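PDB 5YLN: alcohol dehydrogenase, zinc-containing, which probably catalyses the zinc-dependent, NAD+-linked oxidation of alcohols. Local coordinates for residues A32-T44 with K346-A356. Sequence-based numbering, arbitrary orientation.
Sequences AIVRIVKTTICGT and KVIIENDISEA. With ZN (zinc ion), chain E.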
loop_
_atom_site.group_PDB
_atom_site.type_symbol
_atom_site.label_atom_id
_atom_site.label_comp_id
_atom_site.label_asym_id
_atom_site.label_seq_id
_atom_site.Cartn_x
_atom_site.Cartn_y
_atom_site.Cartn_z
ATOM N N ALA A 32 -23.235 -4.307 -27.979
ATOM C CA ALA A 32 -23.208 -5.469 -28.910
ATOM C C ALA A 32 -23.676 -6.879 -28.382
ATOM O O ALA A 32 -23.729 -7.150 -27.172
ATOM C CB ALA A 32 -21.809 -5.613 -29.480
ATOM N N ILE A 33 -23.995 -7.773 -29.327
ATOM C CA ILE A 33 -24.230 -9.193 -29.060
ATOM C C ILE A 33 -23.089 -9.983 -29.684
ATOM O O ILE A 33 -22.809 -9.848 -30.884
ATOM C CB ILE A 33 -25.578 -9.688 -29.618
ATOM C CG1 ILE A 33 -26.775 -8.947 -29.000
ATOM C CG2 ILE A 33 -25.706 -11.217 -29.449
ATOM C CD1 ILE A 33 -26.778 -8.868 -27.473
ATOM N N VAL A 34 -22.447 -10.822 -28.878
ATOM C CA VAL A 34 -21.294 -11.610 -29.290
ATOM C C VAL A 34 -21.650 -13.088 -29.222
ATOM O O VAL A 34 -22.279 -13.542 -28.259
ATOM C CB VAL A 34 -20.062 -11.284 -28.413
ATOM C CG1 VAL A 34 -18.876 -12.141 -28.799
ATOM C CG2 VAL A 34 -19.705 -9.805 -28.537
ATOM N N ARG A 35 -21.259 -13.833 -30.252
ATOM C CA ARG A 35 -21.354 -15.289 -30.237
ATOM C C ARG A 35 -20.080 -15.858 -29.623
ATOM O O ARG A 35 -18.987 -15.662 -30.171
ATOM C CB ARG A 35 -21.555 -15.846 -31.645
ATOM C CG ARG A 35 -21.368 -17.359 -31.702
ATOM C CD ARG A 35 -21.931 -17.988 -32.984
ATOM N NE ARG A 35 -21.387 -17.391 -34.204
ATOM C CZ ARG A 35 -20.192 -17.681 -34.712
ATOM N NH1 ARG A 35 -19.390 -18.543 -34.093
ATOM N NH2 ARG A 35 -19.786 -17.101 -35.840
ATOM N N ILE A 36 -20.213 -16.551 -28.487
ATOM C CA ILE A 36 -19.035 -17.094 -27.819
ATOM C C ILE A 36 -18.442 -18.211 -28.668
ATOM O O ILE A 36 -19.153 -19.123 -29.114
ATOM C CB ILE A 36 -19.372 -17.598 -26.405
ATOM C CG1 ILE A 36 -19.901 -16.478 -25.506
ATOM C CG2 ILE A 36 -18.153 -18.231 -25.768
ATOM C CD1 ILE A 36 -18.944 -15.328 -25.318
ATOM N N VAL A 37 -17.137 -18.131 -28.912
ATOM C CA VAL A 37 -16.380 -19.198 -29.569
ATOM C C VAL A 37 -15.711 -20.108 -28.547
ATOM O O VAL A 37 -15.826 -21.328 -28.635
ATOM C CB VAL A 37 -15.346 -18.597 -30.551
ATOM C CG1 VAL A 37 -14.380 -19.661 -31.049
ATOM C CG2 VAL A 37 -16.050 -17.921 -31.724
ATOM N N LYS A 38 -15.013 -19.527 -27.563
ATOM C CA LYS A 38 -14.311 -20.291 -26.542
ATOM C C LYS A 38 -14.352 -19.542 -25.219
ATOM O O LYS A 38 -14.339 -18.315 -25.187
ATOM C CB LYS A 38 -12.855 -20.565 -26.928
ATOM C CG LYS A 38 -12.670 -21.745 -27.857
ATOM C CD LYS A 38 -11.258 -21.771 -28.432
ATOM C CE LYS A 38 -11.180 -22.815 -29.547
ATOM N NZ LYS A 38 -9.794 -23.084 -29.970
ATOM N N THR A 39 -14.412 -20.293 -24.127
ATOM C CA THR A 39 -14.497 -19.697 -22.803
ATOM C C THR A 39 -13.695 -20.572 -21.845
ATOM O O THR A 39 -13.052 -21.547 -22.252
ATOM C CB THR A 39 -15.965 -19.534 -22.370
ATOM O OG1 THR A 39 -16.039 -18.714 -21.205
ATOM C CG2 THR A 39 -16.643 -20.913 -22.070
ATOM N N THR A 40 -13.719 -20.205 -20.564
ATOM C CA THR A 40 -13.052 -20.964 -19.508
ATOM C C THR A 40 -13.812 -20.769 -18.179
ATOM O O THR A 40 -14.853 -20.109 -18.120
ATOM C CB THR A 40 -11.570 -20.540 -19.432
ATOM O OG1 THR A 40 -10.843 -21.352 -18.500
ATOM C CG2 THR A 40 -11.441 -19.104 -19.012
ATOM N N ILE A 41 -13.282 -21.360 -17.110
ATOM C CA ILE A 41 -13.810 -21.232 -15.754
ATOM C C ILE A 41 -12.757 -20.542 -14.893
ATOM O O ILE A 41 -11.558 -20.823 -15.008
ATOM C CB ILE A 41 -14.165 -22.602 -15.133
ATOM C CG1 ILE A 41 -14.932 -23.500 -16.112
ATOM C CG2 ILE A 41 -14.977 -22.424 -13.864
ATOM C CD1 ILE A 41 -14.953 -24.941 -15.678
ATOM N N CYS A 42 -13.211 -19.661 -14.016
ATOM C CA CYS A 42 -12.383 -18.983 -13.035
ATOM C C CYS A 42 -12.680 -19.545 -11.651
ATOM O O CYS A 42 -13.777 -20.046 -11.395
ATOM C CB CYS A 42 -12.658 -17.480 -13.063
ATOM S SG CYS A 42 -11.805 -16.573 -11.776
ATOM N N GLY A 43 -11.698 -19.478 -10.753
ATOM C CA GLY A 43 -11.956 -19.890 -9.383
ATOM C C GLY A 43 -13.166 -19.197 -8.774
ATOM O O GLY A 43 -13.924 -19.812 -8.020
ATOM N N THR A 44 -13.372 -17.913 -9.107
ATOM C CA THR A 44 -14.526 -17.170 -8.600
ATOM C C THR A 44 -15.844 -17.840 -8.988
ATOM O O THR A 44 -16.815 -17.769 -8.233
ATOM C CB THR A 44 -14.483 -15.716 -9.108
ATOM O OG1 THR A 44 -13.327 -15.032 -8.594
ATOM C CG2 THR A 44 -15.729 -14.952 -8.699
ATOM N N LYS A 346 -6.016 -24.414 -15.910
ATOM C CA LYS A 346 -7.143 -23.788 -16.637
ATOM C C LYS A 346 -7.715 -24.700 -17.729
ATOM O O LYS A 346 -6.972 -25.382 -18.436
ATOM C CB LYS A 346 -6.740 -22.468 -17.305
ATOM C CG LYS A 346 -6.550 -21.270 -16.373
ATOM C CD LYS A 346 -7.858 -20.900 -15.704
ATOM C CE LYS A 346 -8.078 -19.434 -15.687
ATOM N NZ LYS A 346 -9.512 -19.019 -15.773
ATOM N N VAL A 347 -9.041 -24.682 -17.894
ATOM C CA VAL A 347 -9.693 -25.450 -18.943
ATOM C C VAL A 347 -10.148 -24.489 -20.027
ATOM O O VAL A 347 -10.383 -23.302 -19.785
ATOM C CB VAL A 347 -10.888 -26.291 -18.419
ATOM C CG1 VAL A 347 -10.535 -26.977 -17.110
ATOM C CG2 VAL A 347 -12.153 -25.441 -18.279
ATOM N N ILE A 348 -10.274 -25.007 -21.244
ATOM C CA ILE A 348 -10.866 -24.240 -22.332
ATOM C C ILE A 348 -12.135 -24.954 -22.784
ATOM O O ILE A 348 -12.172 -26.185 -22.896
ATOM C CB ILE A 348 -9.875 -24.012 -23.497
ATOM C CG1 ILE A 348 -10.397 -22.951 -24.452
ATOM C CG2 ILE A 348 -9.666 -25.244 -24.272
ATOM C CD1 ILE A 348 -9.799 -21.606 -24.214
ATOM N N ILE A 349 -13.190 -24.173 -22.994
ATOM C CA ILE A 349 -14.506 -24.683 -23.348
ATOM C C ILE A 349 -14.893 -24.077 -24.689
ATOM O O ILE A 349 -14.958 -22.851 -24.813
ATOM C CB ILE A 349 -15.549 -24.348 -22.271
ATOM C CG1 ILE A 349 -15.126 -24.931 -20.915
ATOM C CG2 ILE A 349 -16.909 -24.904 -22.680
ATOM C CD1 ILE A 349 -15.767 -24.238 -19.736
ATOM N N GLU A 350 -15.164 -24.930 -25.679
ATOM C CA GLU A 350 -15.420 -24.502 -27.050
ATOM C C GLU A 350 -16.894 -24.662 -27.395
ATOM O O GLU A 350 -17.487 -25.707 -27.118
ATOM C CB GLU A 350 -14.573 -25.299 -28.044
ATOM C CG GLU A 350 -14.588 -24.694 -29.430
ATOM C CD GLU A 350 -13.737 -25.464 -30.410
ATOM O OE1 GLU A 350 -13.190 -26.524 -30.035
ATOM O OE2 GLU A 350 -13.620 -25.001 -31.560
ATOM N N ASN A 351 -17.465 -23.639 -28.025
ATOM C CA ASN A 351 -18.887 -23.614 -28.373
ATOM C C ASN A 351 -19.126 -24.559 -29.552
ATOM O O ASN A 351 -18.946 -24.192 -30.717
ATOM C CB ASN A 351 -19.340 -22.194 -28.696
ATOM C CG ASN A 351 -20.832 -22.105 -29.018
ATOM O OD1 ASN A 351 -21.524 -23.129 -29.145
ATOM N ND2 ASN A 351 -21.327 -20.890 -29.160
ATOM N N ASP A 352 -19.555 -25.778 -29.244
ATOM C CA ASP A 352 -19.883 -26.782 -30.242
ATOM C C ASP A 352 -21.354 -26.751 -30.629
ATOM O O ASP A 352 -21.804 -27.640 -31.352
ATOM C CB ASP A 352 -19.522 -28.185 -29.727
ATOM C CG ASP A 352 -20.319 -28.577 -28.473
ATOM O OD1 ASP A 352 -20.634 -27.663 -27.674
ATOM O OD2 ASP A 352 -20.625 -29.786 -28.279
ATOM N N ILE A 353 -22.112 -25.761 -30.164
ATOM C CA ILE A 353 -23.561 -25.737 -30.338
ATOM C C ILE A 353 -23.982 -24.739 -31.405
ATOM O O ILE A 353 -24.817 -25.056 -32.250
ATOM C CB ILE A 353 -24.264 -25.441 -28.988
ATOM C CG1 ILE A 353 -23.933 -26.524 -27.951
ATOM C CG2 ILE A 353 -25.792 -25.342 -29.183
ATOM C CD1 ILE A 353 -24.465 -26.253 -26.547
ATOM N N SER A 354 -23.401 -23.543 -31.395
ATOM C CA SER A 354 -23.901 -22.462 -32.227
ATOM C C SER A 354 -23.483 -22.630 -33.689
ATOM O O SER A 354 -22.397 -23.130 -33.996
ATOM C CB SER A 354 -23.401 -21.117 -31.704
ATOM O OG SER A 354 -23.785 -20.885 -30.353
ATOM N N GLU A 355 -24.366 -22.203 -34.590
ATOM C CA GLU A 355 -24.050 -22.015 -35.997
ATOM C C GLU A 355 -23.850 -20.531 -36.295
ATOM O O GLU A 355 -24.427 -19.665 -35.631
ATOM C CB GLU A 355 -25.159 -22.570 -36.887
ATOM C CG GLU A 355 -24.804 -23.869 -37.585
ATOM C CD GLU A 355 -26.006 -24.491 -38.263
ATOM O OE1 GLU A 355 -27.133 -24.320 -37.743
ATOM O OE2 GLU A 355 -25.826 -25.145 -39.315
ATOM N N ALA A 356 -23.031 -20.246 -37.307
ATOM C CA ALA A 356 -22.723 -18.864 -37.701
ATOM C C ALA A 356 -23.968 -18.054 -38.073
ATOM O O ALA A 356 -24.905 -18.573 -38.688
ATOM C CB ALA A 356 -21.743 -18.857 -38.856
HETATM ZN ZN ZN E . -12.166 -14.296 -12.812
HETATM O O HOH W 1 -10.525 -23.029 -15.910
#
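T39 and I349 form an antiparallel hydrogen-bonded pair. T39 N donates to I349 O at 2.7 Å, and I349 N donates back to T39 O at 2.7 Å. Two residues further along the ladder, N351 N donates to V37 O at 2.9 Å in an almost straight bond. The N351 side chain then extends the ladder. With CG anti to the backbone N (chi1 -178°), its amide lies beside strand 33-39, and ND2 bonds I36 O at 2.8 Å in the carbonyl plane. The second N-H of ND2 goes to S354 OG. OD1 accepts from I353 N, an Asx turn, and from S354 N, which makes it an Asx motif. These bonds fix the rotation of the amide.

At the other end K346 NZ bonds I41 O at 2.8 Å from above the carbonyl plane, and E65 gives this lysine a salt bridge. A water joins T40 OG1, I41 O and V347 N.

Around these bonds the side chains pack. T39 CG2 rests 3.6 Å from I349 CB, and I349 CD1 meets I41 CG1 at 3.8 Å. I41 also touches V347, and I41 and I349 both pack on helix 329-337. The K38 and E350 side chains lie side by side, pointing the same way, but the lysine's salt bridges go to D146 and E147. R35 lays its guanidinium face against A356 CA, while its NE pairs with E71.

Strand 347-350 lies between 33-39 and 322-325 in the mixed sheet, so it joins the C-terminal segment to the GroES-like fold. The backbone just before C42, a ligand of the zinc ion with H64, is tied to K346, and this probably helps to position the metal site.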